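Local structure of endo-b-1,4-glucanase (1KS8) at residues A[6-10]-A[82-86]; A[74-79]-A[312-316]; A[93-97]-A[165-169]; A[159-163]-A[177-181]. The protein probably hydrolyses internal beta-1,4-glucosidic linkages in cellulose and related beta-glucans, as a termite endoglucanase of glycosyl hydrolase family 9. One frame throughout, in Å; residues are numbered along the deposited sequence.

From the N terminus, contact 1 is the first to close, bringing the turn after helix 80-85 onto helix 5-18 across a loop of about seventy residues. Contact 2 opens inside that loop, on helix 62-78, and closes only at helix 303-319, so contacts 1 and 2 cross; they touch where Tyr-83 packs on Leu-76. Contacts 3 and 4 are both nested within the long loop of contact 2 and cross each other, contact 3 joining helix 89-106 to the turn after helix 149-165, contact 4 pairing helices 149-165 and 171-190. Leu-76 of helix 62-78 packs against contact 3, and Ile-77 against both contacts 3 and 4, linking these parts of the (alpha/alpha)6 fold.

Contact 1 (A[6-10]-A[82-86]); sequences KQVLR and GYSSA
Lys-6 and Ala-86 bring the two backbones closest, their CA atoms 4.9 Å apart, where the turn ending helix 80-85 meets the first turns of helix 5-18. The polar grip comes from Arg-10, whose guanidinium approaches side-on and directs two nitrogens to a single carbonyl oxygen. NE of Arg-10 lies 2.8 Å from O of Ala-86, in the carbonyl plane, with an N-H...O angle of 149°. NH2 of Arg-10 reaches the same Ala-86 O at 3.0 Å but from above that plane, on a more bent path. This oxygen lies close to the plane of the guanidinium, and a water that accepts weakly from Arg-10 NH2 donates to Ser-85 O, a looser link to the preceding residue.

Lys-6 lies alongside the turn: its CB touches CB of Ala-86 at 3.9 Å, and its CE passes Ser-85 O at 3.5 Å. With CG anti to the backbone N (chi1 175°), Leu-9 extends a forked end into the buried side. Its CD1 meets CE1 of Tyr-83 at 4.0 Å, while CD2 rests on Ala-86 CB and lies over the rim of one Tyr-83 face.

Away from the annotated sites, the N-terminal helix 5-18 and short helix 80-85 of the (alpha/alpha)6 fold both pack on helix 415-430: Gln-422 touches Leu-9 and hydrogen-bonds the Tyr-83 hydroxyl, Ala-426 adjoins the tyrosine, and Val-429 meets Ser-85.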
# COMPACT_ATOMS: atom_id res chain seq x y z
N LYS A 6 11.24 -10.13 -12.36
CA LYS A 6 9.96 -10.32 -13.03
C LYS A 6 9.09 -11.29 -12.24
O LYS A 6 7.90 -11.05 -12.05
CB LYS A 6 10.16 -10.85 -14.45
CG LYS A 6 10.80 -9.87 -15.41
CD LYS A 6 10.95 -10.48 -16.79
CE LYS A 6 11.52 -9.48 -17.79
NZ LYS A 6 12.87 -9.01 -17.40
N GLN A 7 9.69 -12.38 -11.77
CA GLN A 7 8.93 -13.35 -11.01
C GLN A 7 8.58 -12.84 -9.61
O GLN A 7 7.52 -13.18 -9.08
CB GLN A 7 9.67 -14.69 -10.91
CG GLN A 7 8.85 -15.79 -10.25
CD GLN A 7 7.50 -16.01 -10.94
OE1 GLN A 7 6.45 -16.02 -10.29
NE2 GLN A 7 7.53 -16.20 -12.25
N VAL A 8 9.44 -12.04 -9.00
CA VAL A 8 9.10 -11.53 -7.67
C VAL A 8 7.90 -10.59 -7.83
O VAL A 8 7.02 -10.56 -6.98
CB VAL A 8 10.29 -10.79 -7.01
CG1 VAL A 8 9.90 -10.34 -5.61
CG2 VAL A 8 11.50 -11.71 -6.93
N LEU A 9 7.87 -9.84 -8.94
CA LEU A 9 6.74 -8.94 -9.21
C LEU A 9 5.46 -9.77 -9.31
O LEU A 9 4.44 -9.42 -8.73
CB LEU A 9 6.97 -8.17 -10.52
CG LEU A 9 5.84 -7.26 -11.01
CD1 LEU A 9 5.42 -6.29 -9.92
CD2 LEU A 9 6.31 -6.50 -12.25
N ARG A 10 5.52 -10.87 -10.05
CA ARG A 10 4.36 -11.74 -10.19
C ARG A 10 3.98 -12.30 -8.82
O ARG A 10 2.80 -12.44 -8.51
CB ARG A 10 4.66 -12.90 -11.15
CG ARG A 10 4.93 -12.46 -12.58
CD ARG A 10 5.29 -13.65 -13.46
NE ARG A 10 5.87 -13.21 -14.73
CZ ARG A 10 7.09 -13.53 -15.15
NH1 ARG A 10 7.87 -14.31 -14.41
NH2 ARG A 10 7.53 -13.08 -16.31
N GLY A 82 7.74 -2.29 -16.96
CA GLY A 82 8.17 -3.35 -16.07
C GLY A 82 7.11 -4.42 -15.97
O GLY A 82 7.40 -5.61 -16.01
N TYR A 83 5.86 -3.98 -15.82
CA TYR A 83 4.74 -4.91 -15.74
C TYR A 83 4.59 -5.65 -17.06
O TYR A 83 4.40 -6.87 -17.07
CB TYR A 83 3.45 -4.14 -15.43
CG TYR A 83 3.25 -3.84 -13.96
CD1 TYR A 83 2.59 -4.75 -13.13
CD2 TYR A 83 3.70 -2.65 -13.40
CE1 TYR A 83 2.39 -4.48 -11.78
CE2 TYR A 83 3.51 -2.37 -12.05
CZ TYR A 83 2.85 -3.28 -11.25
OH TYR A 83 2.63 -3.01 -9.92
N SER A 84 4.69 -4.93 -18.17
CA SER A 84 4.56 -5.56 -19.48
C SER A 84 5.65 -6.59 -19.74
O SER A 84 5.38 -7.68 -20.25
CB SER A 84 4.58 -4.50 -20.59
OG SER A 84 3.38 -3.76 -20.58
N SER A 85 6.89 -6.26 -19.38
CA SER A 85 8.00 -7.18 -19.58
C SER A 85 7.82 -8.45 -18.76
O SER A 85 8.30 -9.52 -19.14
CB SER A 85 9.32 -6.51 -19.20
OG SER A 85 9.65 -5.49 -20.12
N ALA A 86 7.12 -8.33 -17.64
CA ALA A 86 6.88 -9.48 -16.77
C ALA A 86 5.58 -10.19 -17.14
O ALA A 86 5.19 -11.16 -16.49
CB ALA A 86 6.82 -9.02 -15.31
O HOH W 1 7.36 -12.20 -19.11

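Contact 2 (A[74-79]-A[312-316]); sequences WGLIDF and FIMLE
A buried aromatic and acidic cluster joins helix 62-78 to helix 303-319. Over segments 74-78 and 312-316 the axes run 28° apart and come no nearer than 12.4 Å, so large side chains bridge the gap. Phe-312 turns its edge to one face of the Trp-74 indole in a T-shaped stack, ring centroids 5.0 Å apart and planes at 86°. CE2 of Phe-312 is the atom that reaches the indole, 3.5 Å from CE3 of Trp-74. On the neighbouring part of this indole face lies the Glu-316 carboxylate; its chain bends at chi2 (-77°), folding the acid back over the pyrrole end.

Both helices belong to the (alpha/alpha)6 fold, and an acid pair is built into the aromatic layer between them. OD1 of Asp-78 stands 2.6 Å from OE1 of Glu-316, a separation consistent with a shared proton at the crystal pH of 2.5. OD2 of Asp-78 forms a salt bridge to Arg-224. With an alanine in place of Trp-74, a gap would probably open beside the Phe-312 edge, and the Glu-316 carboxylate would lose the indole face beneath it.

Phe-79 and Phe-312 slide past each other in opposite directions, CE2 of Phe-79 meeting CE1 of Phe-312 at 3.6 Å. The same CE2 of Phe-79 comes to 3.5 Å from OE1 of Glu-316. Trp-217 and Trp-221 add further edge-to-face contacts to Trp-74, while Ala-427 of helix 415-430 touches both Phe-79 and Leu-315.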
# COMPACT_ATOMS: atom_id res chain seq x y z
N TRP A 74 0.75 4.27 -9.04
CA TRP A 74 1.89 5.13 -9.33
C TRP A 74 2.98 4.35 -10.08
O TRP A 74 3.51 4.82 -11.09
CB TRP A 74 2.43 5.69 -8.01
CG TRP A 74 3.47 6.77 -8.10
CD1 TRP A 74 3.86 7.47 -9.21
CD2 TRP A 74 4.22 7.30 -7.00
NE1 TRP A 74 4.80 8.41 -8.86
CE2 TRP A 74 5.04 8.33 -7.52
CE3 TRP A 74 4.27 7.01 -5.63
CZ2 TRP A 74 5.91 9.06 -6.70
CZ3 TRP A 74 5.13 7.74 -4.83
CH2 TRP A 74 5.94 8.76 -5.37
N GLY A 75 3.29 3.16 -9.59
CA GLY A 75 4.31 2.34 -10.23
C GLY A 75 3.85 1.85 -11.59
O GLY A 75 4.66 1.71 -12.51
N LEU A 76 2.55 1.58 -11.72
CA LEU A 76 1.98 1.11 -12.97
C LEU A 76 2.06 2.19 -14.04
O LEU A 76 2.19 1.89 -15.23
CB LEU A 76 0.51 0.73 -12.77
CG LEU A 76 0.15 -0.76 -12.79
CD1 LEU A 76 -1.34 -0.91 -12.54
CD2 LEU A 76 0.53 -1.37 -14.13
N ILE A 77 1.98 3.44 -13.62
CA ILE A 77 2.05 4.57 -14.54
C ILE A 77 3.48 4.87 -14.99
O ILE A 77 3.76 4.96 -16.18
CB ILE A 77 1.46 5.85 -13.90
CG1 ILE A 77 -0.03 5.64 -13.60
CG2 ILE A 77 1.67 7.04 -14.83
CD1 ILE A 77 -0.62 6.70 -12.68
N ASP A 78 4.39 5.02 -14.03
CA ASP A 78 5.78 5.34 -14.33
C ASP A 78 6.64 4.17 -14.82
O ASP A 78 7.62 4.38 -15.53
CB ASP A 78 6.45 5.95 -13.10
CG ASP A 78 5.96 7.35 -12.80
OD1 ASP A 78 6.30 7.87 -11.72
OD2 ASP A 78 5.24 7.93 -13.64
N PHE A 79 6.27 2.95 -14.44
CA PHE A 79 7.05 1.78 -14.83
C PHE A 79 6.18 0.69 -15.45
O PHE A 79 6.35 -0.50 -15.18
CB PHE A 79 7.80 1.27 -13.61
CG PHE A 79 8.66 2.32 -12.96
CD1 PHE A 79 9.83 2.76 -13.57
CD2 PHE A 79 8.26 2.93 -11.77
CE1 PHE A 79 10.59 3.80 -13.01
CE2 PHE A 79 9.00 3.96 -11.20
CZ PHE A 79 10.17 4.40 -11.82
N PHE A 312 11.87 2.95 -3.53
CA PHE A 312 11.00 3.46 -4.58
C PHE A 312 11.17 4.97 -4.76
O PHE A 312 11.16 5.46 -5.89
CB PHE A 312 9.53 3.15 -4.30
CG PHE A 312 8.63 3.49 -5.45
CD1 PHE A 312 8.80 2.86 -6.68
CD2 PHE A 312 7.66 4.48 -5.33
CE1 PHE A 312 8.02 3.22 -7.78
CE2 PHE A 312 6.88 4.84 -6.43
CZ PHE A 312 7.06 4.21 -7.65
N ILE A 313 11.32 5.70 -3.66
CA ILE A 313 11.53 7.14 -3.76
C ILE A 313 12.82 7.39 -4.53
O ILE A 313 12.89 8.31 -5.35
CB ILE A 313 11.61 7.80 -2.36
CG1 ILE A 313 10.22 7.82 -1.72
CG2 ILE A 313 12.17 9.22 -2.46
CD1 ILE A 313 9.19 8.64 -2.49
N MET A 314 13.83 6.57 -4.28
CA MET A 314 15.11 6.71 -4.98
C MET A 314 14.95 6.45 -6.47
O MET A 314 15.54 7.15 -7.29
CB MET A 314 16.14 5.75 -4.39
CG MET A 314 16.61 6.13 -3.00
SD MET A 314 17.87 5.01 -2.39
CE MET A 314 17.81 5.38 -0.64
N LEU A 315 14.16 5.44 -6.82
CA LEU A 315 13.94 5.11 -8.22
C LEU A 315 13.17 6.23 -8.91
O LEU A 315 13.42 6.54 -10.08
CB LEU A 315 13.19 3.78 -8.32
CG LEU A 315 14.07 2.58 -7.94
CD1 LEU A 315 13.21 1.36 -7.61
CD2 LEU A 315 15.02 2.28 -9.09
N GLU A 316 12.24 6.85 -8.19
CA GLU A 316 11.47 7.96 -8.75
C GLU A 316 12.37 9.17 -8.92
O GLU A 316 12.25 9.92 -9.89
CB GLU A 316 10.29 8.30 -7.83
CG GLU A 316 9.10 7.36 -7.98
CD GLU A 316 8.28 7.66 -9.23
OE1 GLU A 316 7.55 6.77 -9.69
OE2 GLU A 316 8.37 8.80 -9.73

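Contact 3 (A[93-97]-A[165-169]); sequences RKAVK and VFRNV
Two flat groups shape this contact: the guanidinium of Arg-93, with Val-169 over one face, and the ring of Phe-166, whose edge is turned to helix 89-106. CG1 of Val-169 stands above the centre of the guanidinium, and CG2 of Val-169 comes to 3.9 Å from NH1 of Arg-93. At the guanidinium edge, in its plane, a water accepts from Arg-93 NE at 2.8 Å and donates to Val-165 O, bridging the two segments. The Phe-166 ring carries CG1 of its neighbour Val-165 over the rim of one face. Near the ring plane, its CZ edge meets O of Arg-93 at 3.4 Å, with CG1 of Val-96 close to the same plane.

Segment 165-169 spans the end of helix 149-165 and most of the loop to helix 171-190, laying the connection of one helical hairpin against the early turns of another helix of the (alpha/alpha)6 fold. Arg-93 runs extended from CG to NE across this turn (chi2 168°, chi3 171°), its CG passing Val-165 CG1 at 4.0 Å and its CB lying beside CE1 of Phe-166. Replacing it with an alanine is likely to strip Val-169 of its flat partner and the bridging water of its donor.

CB of Lys-97 adds a contact to Phe-166 CZ at 3.9 Å, while its amine forms a salt bridge with Asp-101. Tyr-173 stacks edge-to-face with Phe-166.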
# COMPACT_ATOMS: atom_id res chain seq x y z
N ARG A 93 -3.15 -4.10 -13.39
CA ARG A 93 -4.33 -3.27 -13.46
C ARG A 93 -5.42 -3.84 -12.56
O ARG A 93 -6.12 -3.10 -11.86
CB ARG A 93 -4.83 -3.18 -14.90
CG ARG A 93 -3.91 -2.35 -15.80
CD ARG A 93 -4.26 -2.52 -17.26
NE ARG A 93 -3.52 -1.56 -18.09
CZ ARG A 93 -3.40 -1.65 -19.41
NH1 ARG A 93 -3.96 -2.66 -20.06
NH2 ARG A 93 -2.72 -0.73 -20.07
N LYS A 94 -5.57 -5.16 -12.56
CA LYS A 94 -6.58 -5.81 -11.72
C LYS A 94 -6.34 -5.55 -10.24
O LYS A 94 -7.30 -5.40 -9.48
CB LYS A 94 -6.59 -7.32 -11.97
CG LYS A 94 -7.15 -7.73 -13.32
CD LYS A 94 -7.15 -9.25 -13.45
CE LYS A 94 -7.72 -9.68 -14.79
NZ LYS A 94 -9.12 -9.20 -14.97
N ALA A 95 -5.08 -5.50 -9.83
CA ALA A 95 -4.75 -5.26 -8.43
C ALA A 95 -5.20 -3.87 -8.00
O ALA A 95 -5.67 -3.67 -6.88
CB ALA A 95 -3.24 -5.42 -8.22
N VAL A 96 -5.06 -2.91 -8.90
CA VAL A 96 -5.48 -1.55 -8.61
C VAL A 96 -7.01 -1.48 -8.61
O VAL A 96 -7.62 -0.92 -7.69
CB VAL A 96 -4.93 -0.57 -9.67
CG1 VAL A 96 -5.57 0.81 -9.51
CG2 VAL A 96 -3.42 -0.46 -9.53
N LYS A 97 -7.63 -2.07 -9.62
CA LYS A 97 -9.09 -2.04 -9.73
C LYS A 97 -9.79 -2.73 -8.57
O LYS A 97 -10.90 -2.35 -8.20
CB LYS A 97 -9.52 -2.65 -11.07
CG LYS A 97 -11.00 -2.45 -11.39
CD LYS A 97 -11.29 -2.81 -12.84
CE LYS A 97 -12.71 -2.46 -13.24
NZ LYS A 97 -13.73 -3.25 -12.50
N VAL A 165 -4.22 5.19 -15.05
CA VAL A 165 -3.92 3.82 -15.41
C VAL A 165 -4.90 3.27 -16.45
O VAL A 165 -4.49 2.60 -17.41
CB VAL A 165 -3.97 2.89 -14.16
CG1 VAL A 165 -3.93 1.43 -14.58
CG2 VAL A 165 -2.80 3.21 -13.24
N PHE A 166 -6.18 3.58 -16.28
CA PHE A 166 -7.22 3.09 -17.18
C PHE A 166 -7.65 4.03 -18.30
O PHE A 166 -8.57 3.72 -19.05
CB PHE A 166 -8.43 2.68 -16.35
CG PHE A 166 -8.18 1.50 -15.46
CD1 PHE A 166 -8.15 0.21 -15.98
CD2 PHE A 166 -7.92 1.68 -14.10
CE1 PHE A 166 -7.86 -0.88 -15.17
CE2 PHE A 166 -7.63 0.59 -13.28
CZ PHE A 166 -7.61 -0.69 -13.81
N ARG A 167 -6.98 5.17 -18.40
CA ARG A 167 -7.31 6.18 -19.41
C ARG A 167 -7.57 5.63 -20.81
O ARG A 167 -8.53 6.05 -21.46
CB ARG A 167 -6.18 7.21 -19.46
CG ARG A 167 -6.36 8.30 -20.50
CD ARG A 167 -5.20 9.28 -20.44
NE ARG A 167 -3.91 8.59 -20.49
CZ ARG A 167 -2.73 9.20 -20.43
NH1 ARG A 167 -2.66 10.52 -20.31
NH2 ARG A 167 -1.61 8.49 -20.48
N ASN A 168 -6.74 4.70 -21.27
CA ASN A 168 -6.91 4.15 -22.61
C ASN A 168 -7.62 2.80 -22.69
O ASN A 168 -8.45 2.58 -23.57
CB ASN A 168 -5.55 4.04 -23.30
CG ASN A 168 -4.86 5.38 -23.45
OD1 ASN A 168 -5.44 6.34 -23.96
ND2 ASN A 168 -3.61 5.46 -22.99
N VAL A 169 -7.30 1.89 -21.77
CA VAL A 169 -7.90 0.56 -21.78
C VAL A 169 -9.37 0.54 -21.38
O VAL A 169 -10.14 -0.29 -21.86
CB VAL A 169 -7.11 -0.41 -20.87
CG1 VAL A 169 -7.22 0.03 -19.43
CG2 VAL A 169 -7.64 -1.82 -21.05
O HOH W 2 -2.29 0.96 -17.64

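Contact 4 (A[159-163]-A[177-181]); sequences LAAAS and LLTHA
Leu-159 and Leu-177 adopt the same shape, CG anti to the carbonyl carbon (chi1 -67° and -71°) and the chain extended at chi2, which places the two forked ends side by side between the helices. There CD2 of Leu-159 meets CD2 of Leu-177 at 3.7 Å. The other branch of Leu-177, CD1, presses on the backbone between Ala-162 and Ser-163, 3.6 Å from Ser-163 N, and touches Ala-162 CB. Leu-159 CD1 instead reaches CB of His-180 at 3.8 Å.

The two segments belong to consecutive helices, 149-165 and 171-190, which form an antiparallel helical hairpin within the (alpha/alpha)6 fold. The axes of segments 159-163 and 177-181 approach to 8.0 Å, 157° apart, a close packing that small residues permit: Ala-181 CB sits 3.7 Å from Leu-159 CB and nearly as close to N of Ala-160.

Ser-163 turns its hydroxyl back on its own helix, OG donating to Ala-160 O at 2.6 Å, which satisfies this buried polar group and leaves its CB to pack on Leu-177 CB. CD1 of Leu-178 adjoins the same OG. ND1 of His-180 is hydrogen-bonded to His-107, and Leu-222 of helix 212-226 touches Ala-181.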
# COMPACT_ATOMS: atom_id res chain seq x y z
N LEU A 159 -7.84 7.16 -6.58
CA LEU A 159 -8.80 7.18 -7.68
C LEU A 159 -8.26 7.96 -8.88
O LEU A 159 -8.41 7.54 -10.02
CB LEU A 159 -10.12 7.77 -7.20
CG LEU A 159 -10.86 6.90 -6.18
CD1 LEU A 159 -11.97 7.71 -5.53
CD2 LEU A 159 -11.43 5.67 -6.86
N ALA A 160 -7.61 9.09 -8.60
CA ALA A 160 -7.05 9.91 -9.67
C ALA A 160 -5.92 9.16 -10.36
O ALA A 160 -5.83 9.14 -11.58
CB ALA A 160 -6.54 11.24 -9.11
N ALA A 161 -5.06 8.52 -9.57
CA ALA A 161 -3.95 7.76 -10.14
C ALA A 161 -4.52 6.62 -10.98
O ALA A 161 -4.04 6.36 -12.09
CB ALA A 161 -3.07 7.21 -9.02
N ALA A 162 -5.54 5.95 -10.46
CA ALA A 162 -6.15 4.85 -11.19
C ALA A 162 -6.79 5.33 -12.49
O ALA A 162 -6.78 4.62 -13.49
CB ALA A 162 -7.20 4.16 -10.32
N SER A 163 -7.35 6.54 -12.49
CA SER A 163 -7.98 7.06 -13.70
C SER A 163 -6.95 7.17 -14.83
O SER A 163 -7.28 7.01 -16.00
CB SER A 163 -8.65 8.42 -13.45
OG SER A 163 -7.71 9.47 -13.34
N LEU A 177 -13.85 6.91 -12.24
CA LEU A 177 -12.84 7.05 -11.19
C LEU A 177 -12.56 8.52 -10.91
O LEU A 177 -12.51 8.95 -9.76
CB LEU A 177 -11.54 6.37 -11.62
CG LEU A 177 -11.51 4.84 -11.68
CD1 LEU A 177 -10.26 4.38 -12.41
CD2 LEU A 177 -11.55 4.27 -10.26
N LEU A 178 -12.38 9.29 -11.98
CA LEU A 178 -12.08 10.71 -11.85
C LEU A 178 -13.21 11.50 -11.20
O LEU A 178 -12.96 12.41 -10.42
CB LEU A 178 -11.75 11.30 -13.23
CG LEU A 178 -11.16 12.72 -13.22
CD1 LEU A 178 -9.88 12.74 -12.40
CD2 LEU A 178 -10.88 13.15 -14.65
N THR A 179 -14.46 11.16 -11.53
CA THR A 179 -15.60 11.85 -10.94
C THR A 179 -15.56 11.70 -9.42
O THR A 179 -15.69 12.67 -8.68
CB THR A 179 -16.94 11.30 -11.47
OG1 THR A 179 -17.06 11.61 -12.87
CG2 THR A 179 -18.11 11.91 -10.72
N HIS A 180 -15.36 10.46 -8.97
CA HIS A 180 -15.29 10.18 -7.54
C HIS A 180 -14.08 10.85 -6.91
O HIS A 180 -14.17 11.35 -5.78
CB HIS A 180 -15.23 8.67 -7.32
CG HIS A 180 -16.54 7.98 -7.51
ND1 HIS A 180 -17.53 7.98 -6.54
CD2 HIS A 180 -17.06 7.30 -8.57
CE1 HIS A 180 -18.59 7.34 -7.00
NE2 HIS A 180 -18.33 6.92 -8.22
N ALA A 181 -12.96 10.87 -7.62
CA ALA A 181 -11.75 11.50 -7.11
C ALA A 181 -11.96 12.98 -6.85
O ALA A 181 -11.57 13.50 -5.81
CB ALA A 181 -10.60 11.30 -8.10